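Local coordinates for spindle assembly abnormal protein 6 (Caenorhabditis elegans, PDB 4G79) that serves as the central scaffold of centrioles, setting their ninefold symmetry, with this globular N-terminal domain linking coiled-coil homodimers into the inner ring, at residues 51-56 / 91-96; 55-58 / 64-67; 74-79 / 83-88; 121-126 / 130-135. All coordinates share one frame; numbering follows the deposited sequence.

Interaction 1 of 4, residues 51-56 / 91-96; sequences KELKFE and AFPKVI
Leu53 of strand 51-56 meets Phe92 and Pro93 in the first turn of helix 92-102. Followed outward, its CB is directed at the helix and CG, anti to the carbonyl carbon (chi1 -68°), carries the branch across to the proline. CD1 does most of the touching: it lies 3.8 Å from Pro93 CD and also 3.9 Å from Phe92 CD2, at the edge of that ring and near its plane. CD2 lies 4.0 Å from Pro93 CG, so both methyls bear on the proline ring, and the two side chains cross at about a right angle. Two residues further along the strand, Phe55 reaches the same aromatic with its tip, CZ lying 3.9 Å from Phe92 CE2. No hydrogen bond spans the contact; across it the four buried residues meet through apolar packing alone. Phe134 meets Phe92 edge-to-face, and Leu138 touches Phe55, which extends the apolar cluster to strand 132-140. The strand and helix segments run 32° apart with axes 11.3 Å from each other, a helix-on-sheet packing within the alpha-beta core of the SAS-6 N-terminal domain.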
loop_
_atom_site.group_PDB
_atom_site.type_symbol
_atom_site.label_atom_id
_atom_site.label_comp_id
_atom_site.label_asym_id
_atom_site.label_seq_id
_atom_site.Cartn_x
_atom_site.Cartn_y
_atom_site.Cartn_z
ATOM N N LYS A 51 -1.454 16.216 -22.772
ATOM C CA LYS A 51 -2.387 16.316 -21.649
ATOM C C LYS A 51 -1.640 16.198 -20.338
ATOM O O LYS A 51 -0.799 15.302 -20.155
ATOM C CB LYS A 51 -3.485 15.243 -21.746
ATOM C CG LYS A 51 -4.422 15.225 -20.528
ATOM C CD LYS A 51 -5.430 14.093 -20.664
ATOM C CE LYS A 51 -6.310 14.026 -19.449
ATOM N NZ LYS A 51 -7.174 12.810 -19.483
ATOM N N GLU A 52 -1.970 17.121 -19.431
ATOM C CA GLU A 52 -1.445 17.208 -18.087
ATOM C C GLU A 52 -2.575 17.189 -17.128
ATOM O O GLU A 52 -3.589 17.812 -17.420
ATOM C CB GLU A 52 -0.724 18.560 -17.907
ATOM C CG GLU A 52 0.701 18.570 -18.380
ATOM C CD GLU A 52 1.366 19.925 -18.289
ATOM O OE1 GLU A 52 0.662 20.959 -18.193
ATOM O OE2 GLU A 52 2.614 19.948 -18.339
ATOM N N LEU A 53 -2.413 16.536 -15.972
ATOM C CA LEU A 53 -3.381 16.679 -14.879
ATOM C C LEU A 53 -2.774 17.677 -13.949
ATOM O O LEU A 53 -1.554 17.655 -13.815
ATOM C CB LEU A 53 -3.662 15.370 -14.137
ATOM C CG LEU A 53 -4.394 14.285 -14.908
ATOM C CD1 LEU A 53 -4.557 13.057 -14.009
ATOM C CD2 LEU A 53 -5.775 14.781 -15.374
ATOM N N LYS A 54 -3.561 18.568 -13.327
ATOM C CA LYS A 54 -2.991 19.543 -12.396
ATOM C C LYS A 54 -3.659 19.367 -11.043
ATOM O O LYS A 54 -4.873 19.295 -10.995
ATOM C CB LYS A 54 -3.168 20.979 -12.928
ATOM C CG LYS A 54 -2.549 22.045 -12.031
ATOM C CD LYS A 54 -2.321 23.293 -12.816
ATOM C CE LYS A 54 -1.807 24.397 -11.908
ATOM N NZ LYS A 54 -0.330 24.323 -11.763
ATOM N N PHE A 55 -2.869 19.253 -9.951
ATOM C CA PHE A 55 -3.402 19.122 -8.584
ATOM C C PHE A 55 -3.076 20.379 -7.855
ATOM O O PHE A 55 -1.937 20.838 -7.949
ATOM C CB PHE A 55 -2.806 17.904 -7.854
ATOM C CG PHE A 55 -3.302 16.591 -8.384
ATOM C CD1 PHE A 55 -2.739 16.025 -9.523
ATOM C CD2 PHE A 55 -4.322 15.901 -7.732
ATOM C CE1 PHE A 55 -3.206 14.800 -10.011
ATOM C CE2 PHE A 55 -4.779 14.676 -8.224
ATOM C CZ PHE A 55 -4.231 14.150 -9.368
ATOM N N GLU A 56 -4.060 20.987 -7.188
ATOM C CA GLU A 56 -3.822 22.263 -6.497
ATOM C C GLU A 56 -4.451 22.242 -5.147
ATOM O O GLU A 56 -5.616 21.842 -5.008
ATOM C CB GLU A 56 -4.374 23.470 -7.278
ATOM C CG GLU A 56 -3.738 23.755 -8.639
ATOM C CD GLU A 56 -4.487 24.805 -9.439
ATOM O OE1 GLU A 56 -5.424 24.426 -10.181
ATOM O OE2 GLU A 56 -4.165 26.008 -9.299
ATOM N N ALA A 91 -7.802 6.834 -17.074
ATOM C CA ALA A 91 -8.791 6.436 -16.073
ATOM C C ALA A 91 -8.477 7.039 -14.696
ATOM O O ALA A 91 -9.392 7.247 -13.900
ATOM C CB ALA A 91 -8.833 4.923 -15.976
ATOM N N PHE A 92 -7.200 7.324 -14.423
ATOM C CA PHE A 92 -6.767 7.794 -13.103
ATOM C C PHE A 92 -7.575 8.975 -12.541
ATOM O O PHE A 92 -8.015 8.817 -11.399
ATOM C CB PHE A 92 -5.280 8.129 -13.084
ATOM C CG PHE A 92 -4.769 8.681 -11.776
ATOM C CD1 PHE A 92 -4.683 7.867 -10.644
ATOM C CD2 PHE A 92 -4.267 9.975 -11.700
ATOM C CE1 PHE A 92 -4.146 8.353 -9.454
ATOM C CE2 PHE A 92 -3.733 10.462 -10.507
ATOM C CZ PHE A 92 -3.694 9.655 -9.386
ATOM N N PRO A 93 -7.823 10.134 -13.227
ATOM C CA PRO A 93 -8.589 11.208 -12.550
ATOM C C PRO A 93 -10.034 10.788 -12.233
ATOM O O PRO A 93 -10.541 11.111 -11.179
ATOM C CB PRO A 93 -8.542 12.372 -13.553
ATOM C CG PRO A 93 -8.291 11.713 -14.895
ATOM C CD PRO A 93 -7.384 10.567 -14.580
ATOM N N LYS A 94 -10.654 10.040 -13.112
ATOM C CA LYS A 94 -12.022 9.549 -12.958
ATOM C C LYS A 94 -12.171 8.679 -11.703
ATOM O O LYS A 94 -13.097 8.865 -10.928
ATOM C CB LYS A 94 -12.426 8.724 -14.206
ATOM C CG LYS A 94 -12.179 9.425 -15.550
ATOM C CD LYS A 94 -12.494 8.495 -16.725
ATOM C CE LYS A 94 -12.368 9.193 -18.054
ATOM N NZ LYS A 94 -12.594 8.254 -19.186
ATOM N N VAL A 95 -11.283 7.705 -11.540
ATOM C CA VAL A 95 -11.323 6.753 -10.421
ATOM C C VAL A 95 -10.980 7.483 -9.117
ATOM O O VAL A 95 -11.626 7.247 -8.102
ATOM C CB VAL A 95 -10.398 5.528 -10.715
ATOM C CG1 VAL A 95 -10.450 4.523 -9.587
ATOM C CG2 VAL A 95 -10.821 4.826 -12.018
ATOM N N ILE A 96 -10.005 8.412 -9.132
ATOM C CA ILE A 96 -9.664 9.181 -7.917
ATOM C C ILE A 96 -10.818 10.088 -7.512
ATOM O O ILE A 96 -11.145 10.188 -6.321
ATOM C CB ILE A 96 -8.342 9.995 -8.059
ATOM C CG1 ILE A 96 -7.137 9.050 -8.137
ATOM C CG2 ILE A 96 -8.155 11.085 -6.938
ATOM C CD1 ILE A 96 -6.905 8.059 -6.934
#

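Interaction 2 of 4, residues 55-58 / 64-67; sequences FEIS and EFLF
Ile57 and Phe65 meet because their first torsions turn them together: Ile57 CG1 sits between its backbone N and carbonyl carbon (chi1 65°), while Phe65 CG is anti to its own N (chi1 -166°). The isoleucine tip CD1 thus reaches 3.6 Å from Phe65 CE1, and CG1 lies 3.9 Å from Phe67 CB and close to the edge of the Phe67 ring. The two aromatics also pack on each other: Phe67 CE2 stands 3.7 Å above the plane of the Phe65 ring, offset toward its rim, while Ser58 CA lies at the edge of the same ring. The backbones of Ile57 and Phe67 form an antiparallel hydrogen-bonded pair, with Ile57 N to Phe67 O at 2.9 Å and Phe67 N to Ile57 O at 3.0 Å, both bonds nearly straight at 168°. Ser58 CA adds a CA-H...O contact of 3.3 Å to Phe65 O. Arg59 makes a cation-pi contact with the Phe65 ring, and Ile109 and Leu111 of strand 106-111 also pack against it. With an alanine in place of Phe65, Ile57 CD1 and the rim of Phe67 would probably lose their shared apolar partner, and Arg59 its cation-pi ring. Phe65 centres an inverse gamma turn at the closed end of the beta hairpin formed by strands 51-58 and 66-71.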
loop_
_atom_site.group_PDB
_atom_site.type_symbol
_atom_site.label_atom_id
_atom_site.label_comp_id
_atom_site.label_asym_id
_atom_site.label_seq_id
_atom_site.Cartn_x
_atom_site.Cartn_y
_atom_site.Cartn_z
ATOM N N PHE A 55 -2.869 19.253 -9.951
ATOM C CA PHE A 55 -3.402 19.122 -8.584
ATOM C C PHE A 55 -3.076 20.379 -7.855
ATOM O O PHE A 55 -1.937 20.838 -7.949
ATOM C CB PHE A 55 -2.806 17.904 -7.854
ATOM C CG PHE A 55 -3.302 16.591 -8.384
ATOM C CD1 PHE A 55 -2.739 16.025 -9.523
ATOM C CD2 PHE A 55 -4.322 15.901 -7.732
ATOM C CE1 PHE A 55 -3.206 14.800 -10.011
ATOM C CE2 PHE A 55 -4.779 14.676 -8.224
ATOM C CZ PHE A 55 -4.231 14.150 -9.368
ATOM N N GLU A 56 -4.060 20.987 -7.188
ATOM C CA GLU A 56 -3.822 22.263 -6.497
ATOM C C GLU A 56 -4.451 22.242 -5.147
ATOM O O GLU A 56 -5.616 21.842 -5.008
ATOM C CB GLU A 56 -4.374 23.470 -7.278
ATOM C CG GLU A 56 -3.738 23.755 -8.639
ATOM C CD GLU A 56 -4.487 24.805 -9.439
ATOM O OE1 GLU A 56 -5.424 24.426 -10.181
ATOM O OE2 GLU A 56 -4.165 26.008 -9.299
ATOM N N ILE A 57 -3.682 22.667 -4.130
ATOM C CA ILE A 57 -4.234 22.739 -2.774
ATOM C C ILE A 57 -4.056 24.166 -2.230
ATOM O O ILE A 57 -3.092 24.864 -2.562
ATOM C CB ILE A 57 -3.709 21.680 -1.786
ATOM C CG1 ILE A 57 -2.211 21.814 -1.487
ATOM C CG2 ILE A 57 -4.165 20.218 -2.117
ATOM C CD1 ILE A 57 -1.808 21.017 -0.248
ATOM N N SER A 58 -5.027 24.602 -1.439
ATOM C CA SER A 58 -5.018 25.906 -0.770
ATOM C C SER A 58 -5.838 25.817 0.482
ATOM O O SER A 58 -6.600 24.863 0.660
ATOM C CB SER A 58 -5.563 27.008 -1.680
ATOM O OG SER A 58 -6.893 26.730 -2.088
ATOM N N GLU A 64 0.136 31.693 2.185
ATOM C CA GLU A 64 1.344 31.035 1.678
ATOM C C GLU A 64 1.110 29.548 1.406
ATOM O O GLU A 64 1.969 28.913 0.805
ATOM C CB GLU A 64 2.513 31.209 2.662
ATOM C CG GLU A 64 3.047 32.632 2.715
ATOM C CD GLU A 64 4.145 32.855 3.735
ATOM O OE1 GLU A 64 4.013 32.365 4.882
ATOM O OE2 GLU A 64 5.124 33.557 3.393
ATOM N N PHE A 65 -0.025 28.997 1.864
ATOM C CA PHE A 65 -0.419 27.610 1.687
ATOM C C PHE A 65 -1.071 27.487 0.315
ATOM O O PHE A 65 -2.284 27.579 0.181
ATOM C CB PHE A 65 -1.353 27.162 2.824
ATOM C CG PHE A 65 -1.544 25.672 2.911
ATOM C CD1 PHE A 65 -2.434 25.015 2.062
ATOM C CD2 PHE A 65 -0.794 24.911 3.801
ATOM C CE1 PHE A 65 -2.602 23.634 2.134
ATOM C CE2 PHE A 65 -0.957 23.525 3.863
ATOM C CZ PHE A 65 -1.872 22.902 3.043
ATOM N N LEU A 66 -0.247 27.405 -0.716
ATOM C CA LEU A 66 -0.690 27.337 -2.102
ATOM C C LEU A 66 0.295 26.436 -2.831
ATOM O O LEU A 66 1.464 26.805 -2.983
ATOM C CB LEU A 66 -0.754 28.776 -2.695
ATOM C CG LEU A 66 -1.455 28.944 -4.036
ATOM C CD1 LEU A 66 -2.795 28.184 -4.100
ATOM C CD2 LEU A 66 -1.617 30.416 -4.379
ATOM N N PHE A 67 -0.135 25.209 -3.164
ATOM C CA PHE A 67 0.776 24.237 -3.763
ATOM C C PHE A 67 0.177 23.559 -4.963
ATOM O O PHE A 67 -1.032 23.320 -4.989
ATOM C CB PHE A 67 1.178 23.167 -2.732
ATOM C CG PHE A 67 1.747 23.730 -1.449
ATOM C CD1 PHE A 67 3.101 23.992 -1.331
ATOM C CD2 PHE A 67 0.925 23.980 -0.354
ATOM C CE1 PHE A 67 3.619 24.547 -0.157
ATOM C CE2 PHE A 67 1.448 24.527 0.823
ATOM C CZ PHE A 67 2.788 24.824 0.907
#

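Interaction 3 of 4, residues 74-79 / 83-88; sequences EKYQIL and HDLTVD
Tyr76 and Leu79 of the helix pack tightly against Leu85, whose CD1 touches both: 3.8 Å from Tyr76 CE1 and 3.9 Å from Leu79 CD2. With CG anti to the backbone N (chi1 178°), the tyrosine projects toward the returning loop, and its hydroxyl donates to Val87 O at 2.7 Å, from above the carbonyl plane; the oxygen itself lies near the plane of the ring, at its edge. Phe92 of helix 92-102 meets the Tyr76 ring with planes at about 45°. A phenylalanine in its place would probably leave Val87 O without this hydrogen bond and this end of the loop less firmly tied to the helix. At the helix end, His83 N gives a bent bond of 142° to Leu79 O, 3.0 Å away, and His83 CD2 lies 3.7 Å from Leu79 CD1. Asp84, with positive phi, closes the helix in a Schellman motif. The other side is looser: CB of Asp84, Thr86 and Asp88 turn away from the helix, and Asp88 OD1 is taken by Ala91 N. The chemistry implies a loop fastened inward by a hydroxyl, a leucine and the capped helix end, while the backbones of Asp84 and Thr86 bond to the second subunit.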
loop_
_atom_site.group_PDB
_atom_site.type_symbol
_atom_site.label_atom_id
_atom_site.label_comp_id
_atom_site.label_asym_id
_atom_site.label_seq_id
_atom_site.Cartn_x
_atom_site.Cartn_y
_atom_site.Cartn_z
ATOM N N GLU A 74 3.909 10.309 -18.800
ATOM C CA GLU A 74 5.214 9.740 -18.434
ATOM C C GLU A 74 5.445 9.778 -16.910
ATOM O O GLU A 74 5.902 8.778 -16.340
ATOM C CB GLU A 74 6.353 10.478 -19.167
ATOM C CG GLU A 74 6.325 10.271 -20.676
ATOM C CD GLU A 74 5.305 11.070 -21.473
ATOM O OE1 GLU A 74 4.697 12.019 -20.917
ATOM O OE2 GLU A 74 5.121 10.744 -22.670
ATOM N N LYS A 75 5.111 10.908 -16.258
ATOM C CA LYS A 75 5.278 11.092 -14.814
ATOM C C LYS A 75 4.288 10.208 -14.074
ATOM O O LYS A 75 4.638 9.616 -13.050
ATOM C CB LYS A 75 5.130 12.561 -14.410
ATOM C CG LYS A 75 6.332 13.415 -14.786
ATOM C CD LYS A 75 6.160 14.870 -14.375
ATOM C CE LYS A 75 7.286 15.714 -14.931
ATOM N NZ LYS A 75 7.259 17.105 -14.402
ATOM N N TYR A 76 3.080 10.058 -14.632
ATOM C CA TYR A 76 2.071 9.153 -14.079
ATOM C C TYR A 76 2.564 7.708 -14.071
ATOM O O TYR A 76 2.239 6.980 -13.141
ATOM C CB TYR A 76 0.742 9.224 -14.840
ATOM C CG TYR A 76 -0.258 8.248 -14.270
ATOM C CD1 TYR A 76 -0.842 8.472 -13.024
ATOM C CD2 TYR A 76 -0.512 7.033 -14.901
ATOM C CE1 TYR A 76 -1.673 7.520 -12.435
ATOM C CE2 TYR A 76 -1.334 6.068 -14.314
ATOM C CZ TYR A 76 -1.920 6.325 -13.080
ATOM O OH TYR A 76 -2.783 5.413 -12.525
ATOM N N GLN A 77 3.301 7.264 -15.117
ATOM C CA GLN A 77 3.811 5.887 -15.168
ATOM C C GLN A 77 4.747 5.612 -13.984
ATOM O O GLN A 77 4.681 4.522 -13.413
ATOM C CB GLN A 77 4.513 5.561 -16.502
ATOM C CG GLN A 77 3.621 5.611 -17.754
ATOM C CD GLN A 77 2.252 4.981 -17.610
ATOM O OE1 GLN A 77 2.076 3.873 -17.074
ATOM N NE2 GLN A 77 1.244 5.668 -18.119
ATOM N N ILE A 78 5.583 6.601 -13.601
ATOM C CA ILE A 78 6.480 6.511 -12.440
ATOM C C ILE A 78 5.615 6.401 -11.162
ATOM O O ILE A 78 5.835 5.504 -10.337
ATOM C CB ILE A 78 7.472 7.713 -12.376
ATOM C CG1 ILE A 78 8.518 7.620 -13.519
ATOM C CG2 ILE A 78 8.170 7.779 -11.007
ATOM C CD1 ILE A 78 9.381 8.891 -13.745
ATOM N N LEU A 79 4.606 7.283 -11.042
ATOM C CA LEU A 79 3.678 7.307 -9.912
ATOM C C LEU A 79 2.958 5.966 -9.748
ATOM O O LEU A 79 2.848 5.478 -8.619
ATOM C CB LEU A 79 2.644 8.440 -10.070
ATOM C CG LEU A 79 1.737 8.663 -8.844
ATOM C CD1 LEU A 79 2.414 9.535 -7.824
ATOM C CD2 LEU A 79 0.373 9.233 -9.240
ATOM N N HIS A 83 3.474 3.472 -6.505
ATOM C CA HIS A 83 2.319 3.288 -5.635
ATOM C C HIS A 83 1.413 2.117 -6.001
ATOM O O HIS A 83 0.328 2.033 -5.429
ATOM C CB HIS A 83 1.489 4.592 -5.596
ATOM C CG HIS A 83 2.254 5.694 -4.975
ATOM N ND1 HIS A 83 2.431 5.748 -3.612
ATOM C CD2 HIS A 83 3.001 6.659 -5.554
ATOM C CE1 HIS A 83 3.227 6.781 -3.396
ATOM N NE2 HIS A 83 3.593 7.363 -4.534
ATOM N N ASP A 84 1.840 1.197 -6.888
ATOM C CA ASP A 84 1.081 0.002 -7.281
ATOM C C ASP A 84 -0.308 0.320 -7.850
ATOM O O ASP A 84 -1.242 -0.467 -7.673
ATOM C CB ASP A 84 0.932 -0.970 -6.081
ATOM C CG ASP A 84 2.114 -1.888 -5.845
ATOM O OD1 ASP A 84 3.052 -1.883 -6.683
ATOM O OD2 ASP A 84 2.106 -2.607 -4.817
ATOM N N LEU A 85 -0.434 1.433 -8.586
ATOM C CA LEU A 85 -1.704 1.797 -9.205
ATOM C C LEU A 85 -1.972 0.876 -10.370
ATOM O O LEU A 85 -1.050 0.554 -11.131
ATOM C CB LEU A 85 -1.703 3.283 -9.647
ATOM C CG LEU A 85 -1.389 4.319 -8.559
ATOM C CD1 LEU A 85 -1.426 5.754 -9.129
ATOM C CD2 LEU A 85 -2.371 4.203 -7.357
ATOM N N THR A 86 -3.221 0.419 -10.514
ATOM C CA THR A 86 -3.529 -0.523 -11.600
ATOM C C THR A 86 -4.356 0.111 -12.709
ATOM O O THR A 86 -4.728 -0.581 -13.658
ATOM C CB THR A 86 -4.216 -1.757 -11.062
ATOM O OG1 THR A 86 -5.400 -1.343 -10.373
ATOM C CG2 THR A 86 -3.300 -2.563 -10.158
ATOM N N VAL A 87 -4.621 1.425 -12.610
ATOM C CA VAL A 87 -5.388 2.146 -13.647
ATOM C C VAL A 87 -4.411 2.926 -14.522
ATOM O O VAL A 87 -3.348 3.319 -14.056
ATOM C CB VAL A 87 -6.523 3.065 -13.062
ATOM C CG1 VAL A 87 -7.588 2.220 -12.371
ATOM C CG2 VAL A 87 -5.977 4.123 -12.101
ATOM N N ASP A 88 -4.772 3.149 -15.781
ATOM C CA ASP A 88 -3.928 3.931 -16.687
ATOM C C ASP A 88 -4.139 5.434 -16.461
ATOM O O ASP A 88 -5.015 5.854 -15.695
ATOM C CB ASP A 88 -4.211 3.538 -18.164
ATOM C CG ASP A 88 -5.672 3.610 -18.565
ATOM O OD1 ASP A 88 -6.326 4.612 -18.241
ATOM O OD2 ASP A 88 -6.130 2.708 -19.289
#

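Interaction 4 of 4, residues 121-126 / 130-135; sequences ELFSKT and KGKIFS
Glu121 to Ser124 pair with Gly131 to Ser135 through three backbone hydrogen bonds: Leu122 N to Phe134 O at 3.0 Å, Ile133 N to Leu122 O at 2.7 Å and Ser124 N to Gly131 O at 2.8 Å, the last from above the carbonyl plane. Ile133 and Phe134 both stand opposite Leu122, a classic beta bulge that shifts the register by one. Among apolar contacts, Leu122 and Ile133 lie side by side and point the same way, with Leu122 CG 3.9 Å from Ile133 CD1; Leu122 CD2 meets Phe134 CE1 at the same distance. On the face bearing Phe123, Lys132 CG lies over the ring in a CH-pi contact, 4.3 Å from its centroid. The chain of Lys132, bent at chi3 (-100°), then carries NZ to a salt bridge with Glu121 OE2 at 3.4 Å, its hydrogen bond weak. Gly131 has positive phi, and the site where a CB would sit lies against Ser124 O. The chemistry divides the hairpin in two: one face joins the apolar core, where Phe134 packs on Leu79 and Ile96, while the other uses the aliphatic part of a lysine on a ring and its ammonium on a carboxylate.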
loop_
_atom_site.group_PDB
_atom_site.type_symbol
_atom_site.label_atom_id
_atom_site.label_comp_id
_atom_site.label_asym_id
_atom_site.label_seq_id
_atom_site.Cartn_x
_atom_site.Cartn_y
_atom_site.Cartn_z
ATOM N N GLU A 121 -0.961 13.075 0.516
ATOM C CA GLU A 121 -1.111 11.623 0.600
ATOM C C GLU A 121 -2.559 11.260 0.724
ATOM O O GLU A 121 -3.239 11.795 1.595
ATOM C CB GLU A 121 -0.342 11.087 1.813
ATOM C CG GLU A 121 1.130 11.474 1.884
ATOM C CD GLU A 121 1.933 10.678 2.898
ATOM O OE1 GLU A 121 1.471 10.531 4.054
ATOM O OE2 GLU A 121 3.038 10.213 2.541
ATOM N N LEU A 122 -3.043 10.391 -0.167
ATOM C CA LEU A 122 -4.429 9.930 -0.157
ATOM C C LEU A 122 -4.475 8.490 0.347
ATOM O O LEU A 122 -3.710 7.669 -0.142
ATOM C CB LEU A 122 -5.043 10.044 -1.576
ATOM C CG LEU A 122 -6.528 9.659 -1.684
ATOM C CD1 LEU A 122 -7.390 10.529 -0.767
ATOM C CD2 LEU A 122 -6.991 9.817 -3.114
ATOM N N PHE A 123 -5.399 8.179 1.282
ATOM C CA PHE A 123 -5.534 6.841 1.864
ATOM C C PHE A 123 -6.917 6.367 1.802
ATOM O O PHE A 123 -7.824 7.176 1.732
ATOM C CB PHE A 123 -5.123 6.830 3.359
ATOM C CG PHE A 123 -3.704 7.237 3.660
ATOM C CD1 PHE A 123 -3.353 8.586 3.751
ATOM C CD2 PHE A 123 -2.728 6.280 3.918
ATOM C CE1 PHE A 123 -2.048 8.963 4.066
ATOM C CE2 PHE A 123 -1.416 6.659 4.217
ATOM C CZ PHE A 123 -1.092 7.998 4.305
ATOM N N SER A 124 -7.097 5.052 1.874
ATOM C CA SER A 124 -8.409 4.428 2.031
ATOM C C SER A 124 -8.204 3.272 3.035
ATOM O O SER A 124 -7.808 2.173 2.646
ATOM C CB SER A 124 -8.971 3.986 0.687
ATOM O OG SER A 124 -10.287 3.494 0.859
ATOM N N LYS A 125 -8.343 3.570 4.342
ATOM C CA LYS A 125 -8.055 2.617 5.423
ATOM C C LYS A 125 -8.853 1.354 5.312
ATOM O O LYS A 125 -9.950 1.322 4.770
ATOM C CB LYS A 125 -8.244 3.224 6.841
ATOM C CG LYS A 125 -9.679 3.545 7.242
ATOM C CD LYS A 125 -9.814 3.763 8.764
ATOM C CE LYS A 125 -11.236 4.089 9.167
ATOM N NZ LYS A 125 -12.170 2.940 8.978
ATOM N N THR A 126 -8.208 0.279 5.722
ATOM C CA THR A 126 -8.795 -1.044 5.810
ATOM C C THR A 126 -8.717 -1.443 7.293
ATOM O O THR A 126 -8.039 -0.761 8.079
ATOM C CB THR A 126 -8.047 -2.040 4.882
ATOM O OG1 THR A 126 -6.908 -2.535 5.587
ATOM C CG2 THR A 126 -7.640 -1.435 3.516
ATOM N N LYS A 130 -3.163 1.168 6.672
ATOM C CA LYS A 130 -3.456 2.572 6.315
ATOM C C LYS A 130 -4.093 2.686 4.933
ATOM O O LYS A 130 -4.889 3.597 4.741
ATOM C CB LYS A 130 -2.190 3.423 6.382
ATOM C CG LYS A 130 -1.707 3.622 7.804
ATOM C CD LYS A 130 -0.452 4.465 7.843
ATOM C CE LYS A 130 -0.009 4.712 9.262
ATOM N NZ LYS A 130 1.008 5.790 9.333
ATOM N N GLY A 131 -3.806 1.738 4.017
ATOM C CA GLY A 131 -4.374 1.742 2.675
ATOM C C GLY A 131 -3.997 2.963 1.851
ATOM O O GLY A 131 -4.852 3.526 1.161
ATOM N N LYS A 132 -2.708 3.338 1.845
ATOM C CA LYS A 132 -2.259 4.472 1.008
ATOM C C LYS A 132 -2.562 4.225 -0.462
ATOM O O LYS A 132 -2.252 3.149 -0.983
ATOM C CB LYS A 132 -0.758 4.756 1.170
ATOM C CG LYS A 132 -0.348 6.120 0.565
ATOM C CD LYS A 132 1.146 6.233 0.330
ATOM C CE LYS A 132 1.885 7.003 1.388
ATOM N NZ LYS A 132 3.323 7.176 1.034
ATOM N N ILE A 133 -3.198 5.198 -1.130
ATOM C CA ILE A 133 -3.486 5.075 -2.557
ATOM C C ILE A 133 -2.275 5.620 -3.315
ATOM O O ILE A 133 -1.652 4.897 -4.112
ATOM C CB ILE A 133 -4.816 5.785 -2.917
ATOM C CG1 ILE A 133 -5.982 5.183 -2.067
ATOM C CG2 ILE A 133 -5.100 5.630 -4.431
ATOM C CD1 ILE A 133 -7.345 5.882 -2.256
ATOM N N PHE A 134 -1.907 6.877 -3.037
ATOM C CA PHE A 134 -0.726 7.470 -3.661
ATOM C C PHE A 134 -0.333 8.678 -2.860
ATOM O O PHE A 134 -1.067 9.102 -1.980
ATOM C CB PHE A 134 -0.995 7.841 -5.164
ATOM C CG PHE A 134 -1.866 9.059 -5.410
ATOM C CD1 PHE A 134 -3.251 8.959 -5.395
ATOM C CD2 PHE A 134 -1.295 10.304 -5.673
ATOM C CE1 PHE A 134 -4.052 10.087 -5.587
ATOM C CE2 PHE A 134 -2.095 11.435 -5.883
ATOM C CZ PHE A 134 -3.469 11.321 -5.838
ATOM N N SER A 135 0.831 9.211 -3.153
ATOM C CA SER A 135 1.307 10.463 -2.605
ATOM C C SER A 135 1.962 11.217 -3.753
ATOM O O SER A 135 2.506 10.601 -4.667
ATOM C CB SER A 135 2.257 10.259 -1.422
ATOM O OG SER A 135 3.490 9.680 -1.801
#

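How the interactions relate
From the N terminus, strand 51-58 opens both interaction 1 and interaction 2, which share Phe55 and Glu56. Interaction 2 closes first, after a short turn, joining strand 51-58 to strand 66-71. Interaction 3 follows in series, folding the loop after helix 73-83 back onto that helix; it is nested inside the larger loop that interaction 1 closes when helix 92-102 reaches the strand. Interaction 4 comes last, the hairpin of strands 117-123 and 132-140. Phe92 touches Tyr76, Leu85 and Phe134, tying interactions 1, 3 and 4 into one cluster, while interactions 2 and 4 lie about 20 Å apart between centres, on opposite sides of the chain's centre.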